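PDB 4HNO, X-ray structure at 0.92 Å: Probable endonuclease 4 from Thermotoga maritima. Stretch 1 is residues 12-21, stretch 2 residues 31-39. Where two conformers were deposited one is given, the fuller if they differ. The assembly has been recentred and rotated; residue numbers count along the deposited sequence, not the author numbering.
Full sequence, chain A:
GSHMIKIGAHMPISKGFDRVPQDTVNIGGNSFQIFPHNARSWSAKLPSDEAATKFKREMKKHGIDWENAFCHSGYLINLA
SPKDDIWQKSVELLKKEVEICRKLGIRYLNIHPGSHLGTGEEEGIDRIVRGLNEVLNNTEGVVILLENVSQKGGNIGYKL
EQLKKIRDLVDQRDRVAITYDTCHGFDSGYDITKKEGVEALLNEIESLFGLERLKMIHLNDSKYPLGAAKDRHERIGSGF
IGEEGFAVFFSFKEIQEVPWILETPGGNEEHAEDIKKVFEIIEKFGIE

Stretch 1, residues 12-21: PISKGFDRVP
Stretch 2, residues 31-39: SFQIFPHNA

This is an apolar contact without a single hydrogen bond between the stretches: Ile13, Phe17 and Val20, carried by a turn running into a helix, pack on a strand and the loop after it, burying 365 Å² summed over both sides.

After Pro12, a type I turn runs from Ile13 to Gly16, closed by Gly16 N to Ile13 O at 2.8 Å. Gly16 sits at phi/psi 116/144, where a CB would jam against the preceding carbonyl, so glycine fits. Residues 17 to 19 then take helical angles, Val20 N bonds to Phe17 O at 3.0 Å, and the helix runs on from Val20 and Pro21.

Stretch 2 is extended through Ile34, with phi/psi of -162/162, -125/145 and -138/156 at residues 32 to 34. The alternation is plain: Phe32 and Ile34 point toward stretch 1, Gln33 away. Val20 and Phe32 set the register, their CA atoms 8.0 Å apart.

Val20 (chi1 t) lays CG1 over one face of the Phe32 ring, 3.6 Å from the centroid and 9° off the normal; Phe32 offers that face with chi1 p and chi2 80°.

Ile34 (p, t) is the shared apolar surface. Ile34 CG2 meets Ile13 CG2 at 3.7 Å and Val20 CG2 at 3.9 Å, while Ile34 CD1 lies 3.7 Å from Phe17 CD2. Two branches thus serve three neighbours, a job suited to isoleucine. Val20, Phe32 and Ile34 are all buried.

Ile13 (p, t) points toward stretch 2 and loses the most area to it, 72 Å²; its long apolar side chain suits the reach along the loop, with Ile13 CD1 3.5 Å from Phe35 O and 3.8 Å from His37 N. Phe17 starts sideways, but chi1 m and chi2 113° bring its ring nearer, edge first to two carbonyls: Phe17 CE2 is 3.6 Å from Phe35 O and Phe17 CZ 3.4 Å from Pro36 O.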

ATOM      1  N   PRO A  12       9.235  11.080  -0.818  1.00 13.54           N
ATOM      2  CA  PRO A  12       8.863  12.179  -1.703  1.00 14.01           C
ATOM      3  C   PRO A  12       9.538  12.077  -3.068  1.00 13.06           C
ATOM      4  O   PRO A  12      10.691  11.657  -3.200  1.00 14.01           O
ATOM      5  CB  PRO A  12       9.359  13.407  -0.951  1.00 17.50           C
ATOM      6  CG  PRO A  12      10.464  12.900  -0.105  1.00 19.51           C
ATOM      7  CD  PRO A  12      10.088  11.523   0.293  1.00 17.23           C
ATOM      8  N   ILE A  13       8.811  12.493  -4.092  1.00 13.48           N
ATOM      9  CA  ILE A  13       9.319  12.483  -5.460  1.00 13.73           C
ATOM     10  C   ILE A  13       9.590  13.880  -6.016  1.00 14.45           C
ATOM     11  O   ILE A  13      10.001  14.007  -7.162  1.00 15.10           O
ATOM     12  CB  ILE A  13       8.353  11.749  -6.429  1.00 12.22           C
ATOM     13  CG1 ILE A  13       6.989  12.431  -6.453  1.00 14.00           C
ATOM     14  CG2 ILE A  13       8.250  10.279  -6.056  1.00 13.20           C
ATOM     15  CD1 ILE A  13       6.084  11.937  -7.558  1.00 15.27           C
ATOM     16  N   SER A  14       9.355  14.919  -5.227  1.00 17.51           N
ATOM     17  CA  SER A  14       9.370  16.283  -5.756  1.00 22.48           C
ATOM     18  C   SER A  14      10.735  16.710  -6.302  1.00 21.84           C
ATOM     19  O   SER A  14      10.800  17.569  -7.172  1.00 25.50           O
ATOM     20  CB  SER A  14       8.888  17.278  -4.695  1.00 30.61           C
ATOM     21  OG  SER A  14       9.749  17.285  -3.573  1.00 42.08           O
ATOM     22  N   LYS A  15      11.812  16.114  -5.797  1.00 19.80           N
ATOM     23  CA  LYS A  15      13.149  16.418  -6.293  1.00 22.21           C
ATOM     24  C   LYS A  15      13.593  15.456  -7.392  1.00 18.45           C
ATOM     25  O   LYS A  15      14.734  15.516  -7.848  1.00 20.84           O
ATOM     26  CB  LYS A  15      14.161  16.417  -5.148  1.00 29.64           C
ATOM     27  CG  LYS A  15      13.950  17.529  -4.146  1.00 38.76           C
ATOM     28  CD  LYS A  15      15.172  17.689  -3.260  1.00 51.88           C
ATOM     29  CE  LYS A  15      14.900  18.598  -2.071  1.00 61.18           C
ATOM     30  NZ  LYS A  15      15.740  18.227  -0.896  1.00 67.16           N
ATOM     31  N   GLY A  16      12.676  14.595  -7.823  1.00 14.92           N
ATOM     32  CA  GLY A  16      12.944  13.631  -8.874  1.00 14.26           C
ATOM     33  C   GLY A  16      12.849  12.197  -8.381  1.00 12.43           C
ATOM     34  O   GLY A  16      13.232  11.884  -7.247  1.00 13.06           O
ATOM     35  N   PHE A  17      12.355  11.321  -9.248  1.00 12.09           N
ATOM     36  CA  PHE A  17      12.274   9.922  -8.906  1.00 10.71           C
ATOM     37  C   PHE A  17      13.661   9.364  -8.591  1.00 10.85           C
ATOM     38  O   PHE A  17      13.814   8.508  -7.728  1.00 11.57           O
ATOM     39  CB  PHE A  17      11.670   9.099 -10.050  1.00 11.45           C
ATOM     40  CG  PHE A  17      10.217   9.368 -10.313  1.00 10.74           C
ATOM     41  CD1 PHE A  17       9.812   9.957 -11.476  1.00 12.17           C
ATOM     42  CD2 PHE A  17       9.252   9.013  -9.395  1.00 11.60           C
ATOM     43  CE1 PHE A  17       8.480  10.193 -11.737  1.00 12.73           C
ATOM     44  CE2 PHE A  17       7.897   9.256  -9.653  1.00 12.53           C
ATOM     45  CZ  PHE A  17       7.524   9.839 -10.835  1.00 11.75           C
ATOM     46  N   ASP A  18      14.672   9.830  -9.320  1.00 11.62           N
ATOM     47  CA  ASP A  18      16.005   9.276  -9.197  1.00 12.17           C
ATOM     48  C   ASP A  18      16.658   9.533  -7.842  1.00 11.64           C
ATOM     49  O   ASP A  18      17.631   8.856  -7.541  1.00 12.66           O
ATOM     50  CB  ASP A  18      16.905   9.794 -10.301  1.00 14.74           C
ATOM     51  CG  ASP A  18      16.995  11.276 -10.286  1.00 20.04           C
ATOM     52  OD1 ASP A  18      16.100  11.904 -10.874  1.00 27.39           O
ATOM     53  OD2 ASP A  18      17.902  11.807  -9.633  1.00 24.93           O
ATOM     54  N   ARG A  19      16.121  10.437  -7.021  1.00 11.88           N
ATOM     55  CA  ARG A  19      16.645  10.659  -5.681  0.54 12.45           C
ATOM     56  C   ARG A  19      16.187   9.594  -4.688  1.00 12.02           C
ATOM     57  O   ARG A  19      16.776   9.441  -3.617  1.00 13.06           O
ATOM     58  CB  ARG A  19      16.248  12.057  -5.201  0.54 15.83           C
ATOM     59  CG  ARG A  19      16.723  13.190  -6.111  0.54 24.26           C
ATOM     60  CD  ARG A  19      18.233  13.364  -6.054  0.54 40.28           C
ATOM     61  NE  ARG A  19      18.689  14.485  -6.874  0.54 51.87           N
ATOM     62  CZ  ARG A  19      18.732  15.748  -6.461  0.54 59.96           C
ATOM     63  NH1 ARG A  19      18.345  16.066  -5.233  0.54 69.94           N
ATOM     64  NH2 ARG A  19      19.162  16.698  -7.280  0.54 65.75           N
ATOM     65  N   VAL A  20      15.126   8.869  -5.036  1.00 11.07           N
ATOM     66  CA  VAL A  20      14.471   7.979  -4.099  1.00 11.22           C
ATOM     67  C   VAL A  20      15.359   6.824  -3.622  1.00 11.57           C
ATOM     68  O   VAL A  20      15.374   6.537  -2.433  1.00 11.65           O
ATOM     69  CB  VAL A  20      13.097   7.526  -4.642  1.00 11.42           C
ATOM     70  CG1 VAL A  20      12.489   6.467  -3.723  1.00 12.98           C
ATOM     71  CG2 VAL A  20      12.171   8.730  -4.765  1.00 12.79           C
ATOM     72  N   PRO A  21      16.140   6.183  -4.509  1.00 10.88           N
ATOM     73  CA  PRO A  21      16.982   5.093  -4.003  1.00 11.43           C
ATOM     74  C   PRO A  21      18.001   5.553  -2.952  1.00 11.80           C
ATOM     75  O   PRO A  21      18.132   4.919  -1.907  1.00 12.59           O
ATOM     76  CB  PRO A  21      17.625   4.534  -5.281  1.00 11.82           C
ATOM     77  CG  PRO A  21      16.569   4.815  -6.336  1.00 11.50           C
ATOM     78  CD  PRO A  21      16.083   6.189  -5.980  1.00 11.29           C
ATOM     79  N   SER A  31      13.496  -0.659   0.812  1.00 11.93           N
ATOM     80  CA  SER A  31      12.207  -0.741   0.147  1.00 11.34           C
ATOM     81  C   SER A  31      11.642   0.677   0.117  1.00 10.95           C
ATOM     82  O   SER A  31      12.051   1.520   0.913  1.00 11.32           O
ATOM     83  CB  SER A  31      11.260  -1.611   0.983  1.00 11.64           C
ATOM     84  OG  SER A  31      11.797  -2.902   1.235  1.00 12.83           O
ATOM     85  N   PHE A  32      10.672   0.952  -0.753  1.00 10.30           N
ATOM     86  CA  PHE A  32      10.020   2.252  -0.724  1.00  9.97           C
ATOM     87  C   PHE A  32       8.695   2.220  -1.446  1.00  9.42           C
ATOM     88  O   PHE A  32       8.441   1.325  -2.268  1.00  9.72           O
ATOM     89  CB  PHE A  32      10.895   3.373  -1.339  1.00 10.44           C
ATOM     90  CG  PHE A  32      11.275   3.168  -2.789  1.00 10.19           C
ATOM     91  CD1 PHE A  32      10.392   3.470  -3.803  1.00 10.49           C
ATOM     92  CD2 PHE A  32      12.543   2.739  -3.124  1.00 10.85           C
ATOM     93  CE1 PHE A  32      10.766   3.317  -5.128  1.00 11.16           C
ATOM     94  CE2 PHE A  32      12.918   2.584  -4.440  1.00 11.67           C
ATOM     95  CZ  PHE A  32      12.036   2.880  -5.439  1.00 11.44           C
ATOM     96  N   GLN A  33       7.884   3.227  -1.143  1.00  9.10           N
ATOM     97  CA  GLN A  33       6.684   3.543  -1.911  1.00  8.87           C
ATOM     98  C   GLN A  33       6.776   4.996  -2.352  1.00  9.12           C
ATOM     99  O   GLN A  33       7.294   5.829  -1.618  1.00 10.03           O
ATOM    100  CB  GLN A  33       5.436   3.304  -1.060  1.00  9.03           C
ATOM    101  CG  GLN A  33       4.121   3.634  -1.755  1.00  9.08           C
ATOM    102  CD  GLN A  33       2.967   3.270  -0.853  1.00  9.07           C
ATOM    103  OE1 GLN A  33       2.380   2.200  -0.976  1.00 10.14           O
ATOM    104  NE2 GLN A  33       2.673   4.166   0.070  1.00  9.24           N
ATOM    105  N   ILE A  34       6.263   5.273  -3.544  1.00  8.60           N
ATOM    106  CA  ILE A  34       6.212   6.625  -4.089  1.00  9.07           C
ATOM    107  C   ILE A  34       4.872   6.841  -4.756  1.00  8.59           C
ATOM    108  O   ILE A  34       4.233   5.910  -5.225  1.00  9.67           O
ATOM    109  CB  ILE A  34       7.327   6.865  -5.128  1.00  9.42           C
ATOM    110  CG1 ILE A  34       7.424   5.715  -6.131  1.00 10.24           C
ATOM    111  CG2 ILE A  34       8.668   7.040  -4.422  1.00 10.74           C
ATOM    112  CD1 ILE A  34       8.225   6.042  -7.405  1.00 12.37           C
ATOM    113  N   PHE A  35       4.452   8.098  -4.862  1.00  8.93           N
ATOM    114  CA  PHE A  35       3.395   8.450  -5.809  1.00  8.82           C
ATOM    115  C   PHE A  35       3.982   8.425  -7.234  1.00  8.83           C
ATOM    116  O   PHE A  35       5.177   8.574  -7.416  1.00 10.33           O
ATOM    117  CB  PHE A  35       2.795   9.820  -5.493  1.00  9.94           C
ATOM    118  CG  PHE A  35       1.932   9.840  -4.249  1.00 11.26           C
ATOM    119  CD1 PHE A  35       2.221  10.703  -3.217  1.00 13.33           C
ATOM    120  CD2 PHE A  35       0.814   9.030  -4.132  1.00 13.04           C
ATOM    121  CE1 PHE A  35       1.406  10.742  -2.083  1.00 15.40           C
ATOM    122  CE2 PHE A  35       0.019   9.055  -3.005  1.00 15.30           C
ATOM    123  CZ  PHE A  35       0.313   9.909  -1.980  1.00 16.11           C
ATOM    124  N   PRO A  36       3.135   8.282  -8.248  1.00  9.17           N
ATOM    125  CA  PRO A  36       3.631   8.229  -9.633  1.00  9.58           C
ATOM    126  C   PRO A  36       3.700   9.599 -10.295  1.00  8.40           C
ATOM    127  O   PRO A  36       4.177   9.700 -11.410  1.00  9.41           O
ATOM    128  CB  PRO A  36       2.610   7.317 -10.338  1.00 10.66           C
ATOM    129  CG  PRO A  36       1.444   7.220  -9.412  1.00 13.40           C
ATOM    130  CD  PRO A  36       1.714   7.922  -8.160  1.00 12.14           C
ATOM    131  N   HIS A  37       3.203  10.623  -9.622  1.00  9.63           N
ATOM    132  CA  HIS A  37       3.071  11.956 -10.170  1.00 10.62           C
ATOM    133  C   HIS A  37       2.641  12.855  -9.023  1.00 12.53           C
ATOM    134  O   HIS A  37       2.318  12.379  -7.933  1.00 13.75           O
ATOM    135  CB  HIS A  37       2.003  11.973 -11.284  1.00 11.76           C
ATOM    136  CG  HIS A  37       0.680  11.438 -10.843  1.00 11.57           C
ATOM    137  ND1 HIS A  37      -0.177  12.125 -10.014  1.00 15.10           N
ATOM    138  CD2 HIS A  37       0.091  10.249 -11.095  1.00 11.64           C
ATOM    139  CE1 HIS A  37      -1.232  11.366  -9.771  1.00 16.36           C
ATOM    140  NE2 HIS A  37      -1.093  10.220 -10.408  1.00 13.05           N
ATOM    141  N   ASN A  38       2.598  14.150  -9.304  1.00 15.30           N
ATOM    142  CA  ASN A  38       2.052  15.122  -8.370  1.00 20.20           C
ATOM    143  C   ASN A  38       0.876  15.870  -8.991  1.00 20.92           C
ATOM    144  O   ASN A  38       0.672  17.059  -8.732  1.00 22.83           O
ATOM    145  CB  ASN A  38       3.139  16.108  -7.961  1.00 28.50           C
ATOM    146  CG  ASN A  38       3.406  17.149  -9.028  1.00 40.34           C
ATOM    147  OD1 ASN A  38       3.662  16.816 -10.188  1.00 40.84           O
ATOM    148  ND2 ASN A  38       3.315  18.421  -8.649  1.00 45.37           N
ATOM    149  N   ALA A  39       0.108  15.187  -9.823  1.00 21.35           N
ATOM    150  CA  ALA A  39      -1.023  15.832 -10.484  1.00 23.12           C
ATOM    151  C   ALA A  39      -2.108  16.264  -9.491  1.00 23.14           C
ATOM    152  O   ALA A  39      -2.400  15.569  -8.530  1.00 28.01           O
ATOM    153  CB  ALA A  39      -1.604  14.905 -11.541  1.00 25.47           C
TER